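Long-range contact in aldehyde dehydrogenase (Burkholderia cenocepacia, PDB 4O6R), which probably oxidises aldehydes to carboxylic acids with NAD(P)+ as cofactor, and binds adenosine monophosphate: residues A[159-167]-A[185-196]. Sequence-based numbering, arbitrary orientation.
Sequences PLMFTSWKM and TPLSTLRIVELM
Leu-160 lays its CD1 methyl over the CG1 and CD1 branch of Ile-192, 3.6 Å from CG1, the two side chains crossing at about a right angle. They pack two neighbouring helices of the Rossmann-type nucleotide-binding domain, which follow the parallel strands 138-153 and 176-180; the axes of these two helical segments approach to 8.7 Å at a crossing angle of -46°. With CG anti to the backbone N (chi1 -180°), Leu-160 reaches across to this isoleucine. One turn on, Thr-163 wedges between Thr-189 and Ile-192: its CG2 methyl slides past Thr-189, while OG1 donates to Leu-160 O at 2.7 Å in the carbonyl plane, so the hydroxyl beside Ile-192 is satisfied within its own helix. Pro-159, starting its helix, brings CG to 3.4 Å from OG1 of Thr-185 in the loop leading into the second helix; the Thr-185 side chain lies about 8 Å from the bound AMP. Glu-94 of helix 87-98 spans both segments, accepting from Leu-160 N through OE2 and hydrogen-bonding Ser-188 OG through OE1. A water donates to Pro-159 O and also hydrogen-bonds Thr-189 OG1. At the far end Met-167, bent at chi3 (-81°), turns its CE methyl to within 3.7 Å of Met-196 CE.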
loop_
_atom_site.group_PDB
_atom_site.type_symbol
_atom_site.label_atom_id
_atom_site.label_comp_id
_atom_site.label_asym_id
_atom_site.label_seq_id
_atom_site.Cartn_x
_atom_site.Cartn_y
_atom_site.Cartn_z
ATOM N N PRO A 159 -27.021 17.576 4.089
ATOM C CA PRO A 159 -27.543 16.671 3.073
ATOM C C PRO A 159 -26.802 16.728 1.754
ATOM O O PRO A 159 -26.563 15.675 1.157
ATOM C CB PRO A 159 -29.005 17.082 2.907
ATOM C CG PRO A 159 -29.169 18.363 3.632
ATOM C CD PRO A 159 -28.035 18.514 4.596
ATOM N N LEU A 160 -26.446 17.917 1.299
ATOM C CA LEU A 160 -25.721 18.016 0.031
ATOM C C LEU A 160 -24.357 17.349 0.160
ATOM O O LEU A 160 -23.986 16.497 -0.647
ATOM C CB LEU A 160 -25.563 19.476 -0.387
ATOM C CG LEU A 160 -24.831 19.770 -1.693
ATOM C CD1 LEU A 160 -25.517 19.072 -2.860
ATOM C CD2 LEU A 160 -24.748 21.268 -1.929
ATOM N N MET A 161 -23.616 17.688 1.203
ATOM C CA MET A 161 -22.273 17.127 1.381
ATOM C C MET A 161 -22.319 15.603 1.504
ATOM O O MET A 161 -21.451 14.909 0.972
ATOM C CB MET A 161 -21.604 17.748 2.598
ATOM C CG MET A 161 -20.102 17.913 2.497
ATOM S SD MET A 161 -19.539 18.876 3.926
ATOM C CE MET A 161 -20.038 17.752 5.259
ATOM N N PHE A 162 -23.334 15.092 2.191
ATOM C CA PHE A 162 -23.462 13.644 2.368
ATOM C C PHE A 162 -23.667 12.898 1.072
ATOM O O PHE A 162 -23.275 11.734 0.997
ATOM C CB PHE A 162 -24.598 13.272 3.332
ATOM C CG PHE A 162 -24.302 13.580 4.769
ATOM C CD1 PHE A 162 -23.034 13.488 5.266
ATOM C CD2 PHE A 162 -25.321 13.935 5.616
ATOM C CE1 PHE A 162 -22.773 13.788 6.588
ATOM C CE2 PHE A 162 -25.077 14.202 6.929
ATOM C CZ PHE A 162 -23.807 14.125 7.428
ATOM N N THR A 163 -24.269 13.528 0.054
ATOM C CA THR A 163 -24.364 12.860 -1.258
ATOM C C THR A 163 -22.997 12.436 -1.745
ATOM O O THR A 163 -22.824 11.322 -2.255
ATOM C CB THR A 163 -25.056 13.697 -2.372
ATOM O OG1 THR A 163 -24.282 14.848 -2.735
ATOM C CG2 THR A 163 -26.447 14.136 -1.932
ATOM N N SER A 164 -22.028 13.328 -1.597
ATOM C CA SER A 164 -20.664 13.066 -2.032
ATOM C C SER A 164 -19.940 12.098 -1.099
ATOM O O SER A 164 -19.263 11.181 -1.567
ATOM C CB SER A 164 -19.880 14.360 -2.181
ATOM O OG SER A 164 -19.575 14.960 -0.921
ATOM N N TRP A 165 -20.080 12.265 0.208
ATOM C CA TRP A 165 -19.368 11.367 1.138
ATOM C C TRP A 165 -19.786 9.897 0.971
ATOM O O TRP A 165 -18.973 8.987 1.052
ATOM C CB TRP A 165 -19.625 11.782 2.576
ATOM C CG TRP A 165 -18.963 13.039 3.006
ATOM C CD1 TRP A 165 -18.464 14.050 2.224
ATOM C CD2 TRP A 165 -18.753 13.442 4.355
ATOM N NE1 TRP A 165 -17.946 15.058 3.019
ATOM C CE2 TRP A 165 -18.118 14.705 4.328
ATOM C CE3 TRP A 165 -18.988 12.823 5.595
ATOM C CZ2 TRP A 165 -17.707 15.362 5.504
ATOM C CZ3 TRP A 165 -18.601 13.495 6.771
ATOM C CH2 TRP A 165 -17.972 14.746 6.706
ATOM N N LYS A 166 -21.079 9.700 0.761
ATOM C CA LYS A 166 -21.659 8.384 0.545
ATOM C C LYS A 166 -21.436 7.820 -0.850
ATOM O O LYS A 166 -20.900 6.709 -1.024
ATOM C CB LYS A 166 -23.153 8.473 0.763
ATOM C CG LYS A 166 -23.538 8.753 2.185
ATOM C CD LYS A 166 -23.263 7.566 3.050
ATOM C CE LYS A 166 -22.596 8.030 4.302
ATOM N NZ LYS A 166 -22.089 6.869 5.084
ATOM N N MET A 167 -21.861 8.578 -1.845
ATOM C CA MET A 167 -21.904 8.063 -3.189
ATOM C C MET A 167 -20.564 8.095 -3.895
ATOM O O MET A 167 -20.333 7.268 -4.773
ATOM C CB MET A 167 -22.974 8.767 -4.026
ATOM C CG MET A 167 -24.364 8.518 -3.463
ATOM S SD MET A 167 -25.690 8.865 -4.643
ATOM C CE MET A 167 -25.804 10.653 -4.487
ATOM N N THR A 185 -34.976 17.192 4.587
ATOM C CA THR A 185 -34.151 18.040 3.725
ATOM C C THR A 185 -33.753 17.287 2.456
ATOM O O THR A 185 -32.572 16.989 2.256
ATOM C CB THR A 185 -32.840 18.448 4.441
ATOM O OG1 THR A 185 -32.108 17.266 4.828
ATOM C CG2 THR A 185 -33.129 19.282 5.645
ATOM N N PRO A 186 -34.733 16.916 1.615
ATOM C CA PRO A 186 -34.406 16.009 0.501
ATOM C C PRO A 186 -34.030 16.727 -0.792
ATOM O O PRO A 186 -33.667 16.092 -1.770
ATOM C CB PRO A 186 -35.728 15.279 0.273
ATOM C CG PRO A 186 -36.753 16.319 0.588
ATOM C CD PRO A 186 -36.190 17.017 1.814
ATOM N N LEU A 187 -34.176 18.036 -0.825
ATOM C CA LEU A 187 -34.260 18.707 -2.126
ATOM C C LEU A 187 -32.931 18.761 -2.909
ATOM O O LEU A 187 -32.903 18.510 -4.125
ATOM C CB LEU A 187 -34.867 20.085 -1.958
ATOM C CG LEU A 187 -36.309 20.074 -1.435
ATOM C CD1 LEU A 187 -36.804 21.477 -1.214
ATOM C CD2 LEU A 187 -37.235 19.340 -2.397
ATOM N N SER A 188 -31.826 19.032 -2.222
ATOM C CA SER A 188 -30.536 19.129 -2.907
ATOM C C SER A 188 -30.090 17.764 -3.460
ATOM O O SER A 188 -29.476 17.697 -4.525
ATOM C CB SER A 188 -29.503 19.787 -1.977
ATOM O OG SER A 188 -29.199 18.930 -0.892
ATOM N N THR A 189 -30.467 16.673 -2.792
ATOM C CA THR A 189 -30.152 15.337 -3.240
ATOM C C THR A 189 -30.834 14.992 -4.563
ATOM O O THR A 189 -30.253 14.362 -5.444
ATOM C CB THR A 189 -30.560 14.312 -2.162
ATOM O OG1 THR A 189 -29.852 14.609 -0.965
ATOM C CG2 THR A 189 -30.210 12.902 -2.603
ATOM N N LEU A 190 -32.080 15.420 -4.691
ATOM C CA LEU A 190 -32.814 15.257 -5.928
ATOM C C LEU A 190 -32.166 16.081 -7.070
ATOM O O LEU A 190 -32.149 15.648 -8.209
ATOM C CB LEU A 190 -34.282 15.630 -5.701
ATOM C CG LEU A 190 -35.013 14.737 -4.701
ATOM C CD1 LEU A 190 -36.476 15.123 -4.627
ATOM C CD2 LEU A 190 -34.929 13.279 -5.124
ATOM N N ARG A 191 -31.636 17.266 -6.773
ATOM C CA ARG A 191 -30.891 18.024 -7.782
ATOM C C ARG A 191 -29.570 17.350 -8.158
ATOM O O ARG A 191 -29.202 17.322 -9.327
ATOM C CB ARG A 191 -30.642 19.467 -7.313
ATOM C CG ARG A 191 -29.918 20.382 -8.305
ATOM C CD ARG A 191 -30.605 20.463 -9.663
ATOM N NE ARG A 191 -29.881 21.367 -10.577
ATOM C CZ ARG A 191 -29.701 21.182 -11.882
ATOM N NH1 ARG A 191 -30.212 20.118 -12.511
ATOM N NH2 ARG A 191 -29.006 22.085 -12.576
ATOM N N ILE A 192 -28.867 16.790 -7.166
ATOM C CA ILE A 192 -27.642 16.051 -7.440
ATOM C C ILE A 192 -27.909 14.901 -8.413
ATOM O O ILE A 192 -27.166 14.726 -9.372
ATOM C CB ILE A 192 -26.999 15.530 -6.140
ATOM C CG1 ILE A 192 -26.383 16.684 -5.370
ATOM C CG2 ILE A 192 -25.948 14.445 -6.394
ATOM C CD1 ILE A 192 -25.234 17.374 -6.105
ATOM N N VAL A 193 -28.943 14.099 -8.175
ATOM C CA VAL A 193 -29.147 12.944 -9.043
ATOM C C VAL A 193 -29.581 13.381 -10.421
ATOM O O VAL A 193 -29.289 12.686 -11.405
ATOM C CB VAL A 193 -30.067 11.866 -8.429
ATOM C CG1 VAL A 193 -31.518 12.304 -8.466
ATOM C CG2 VAL A 193 -29.890 10.546 -9.158
ATOM N N GLU A 194 -30.279 14.512 -10.506
ATOM C CA GLU A 194 -30.595 15.121 -11.799
ATOM C C GLU A 194 -29.309 15.479 -12.553
ATOM O O GLU A 194 -29.193 15.200 -13.756
ATOM C CB GLU A 194 -31.478 16.372 -11.625
ATOM C CG GLU A 194 -32.042 16.862 -12.945
ATOM C CD GLU A 194 -32.926 18.056 -12.793
ATOM O OE1 GLU A 194 -32.690 18.893 -11.887
ATOM O OE2 GLU A 194 -33.863 18.145 -13.605
ATOM N N LEU A 195 -28.341 16.082 -11.855
ATOM C CA LEU A 195 -27.049 16.384 -12.485
ATOM C C LEU A 195 -26.335 15.112 -12.901
ATOM O O LEU A 195 -25.745 15.073 -13.972
ATOM C CB LEU A 195 -26.123 17.214 -11.578
ATOM C CG LEU A 195 -26.615 18.625 -11.269
ATOM C CD1 LEU A 195 -25.770 19.329 -10.216
ATOM C CD2 LEU A 195 -26.648 19.444 -12.535
ATOM N N MET A 196 -26.373 14.084 -12.048
ATOM C CA MET A 196 -25.832 12.777 -12.405
ATOM C C MET A 196 -26.385 12.252 -13.737
ATOM O O MET A 196 -25.620 11.795 -14.597
ATOM C CB MET A 196 -26.080 11.764 -11.270
ATOM C CG MET A 196 -25.210 12.024 -10.049
ATOM S SD MET A 196 -25.714 10.896 -8.744
ATOM C CE MET A 196 -24.197 10.817 -7.795
HETATM O O HOH W 1 -28.456 13.675 1.341
#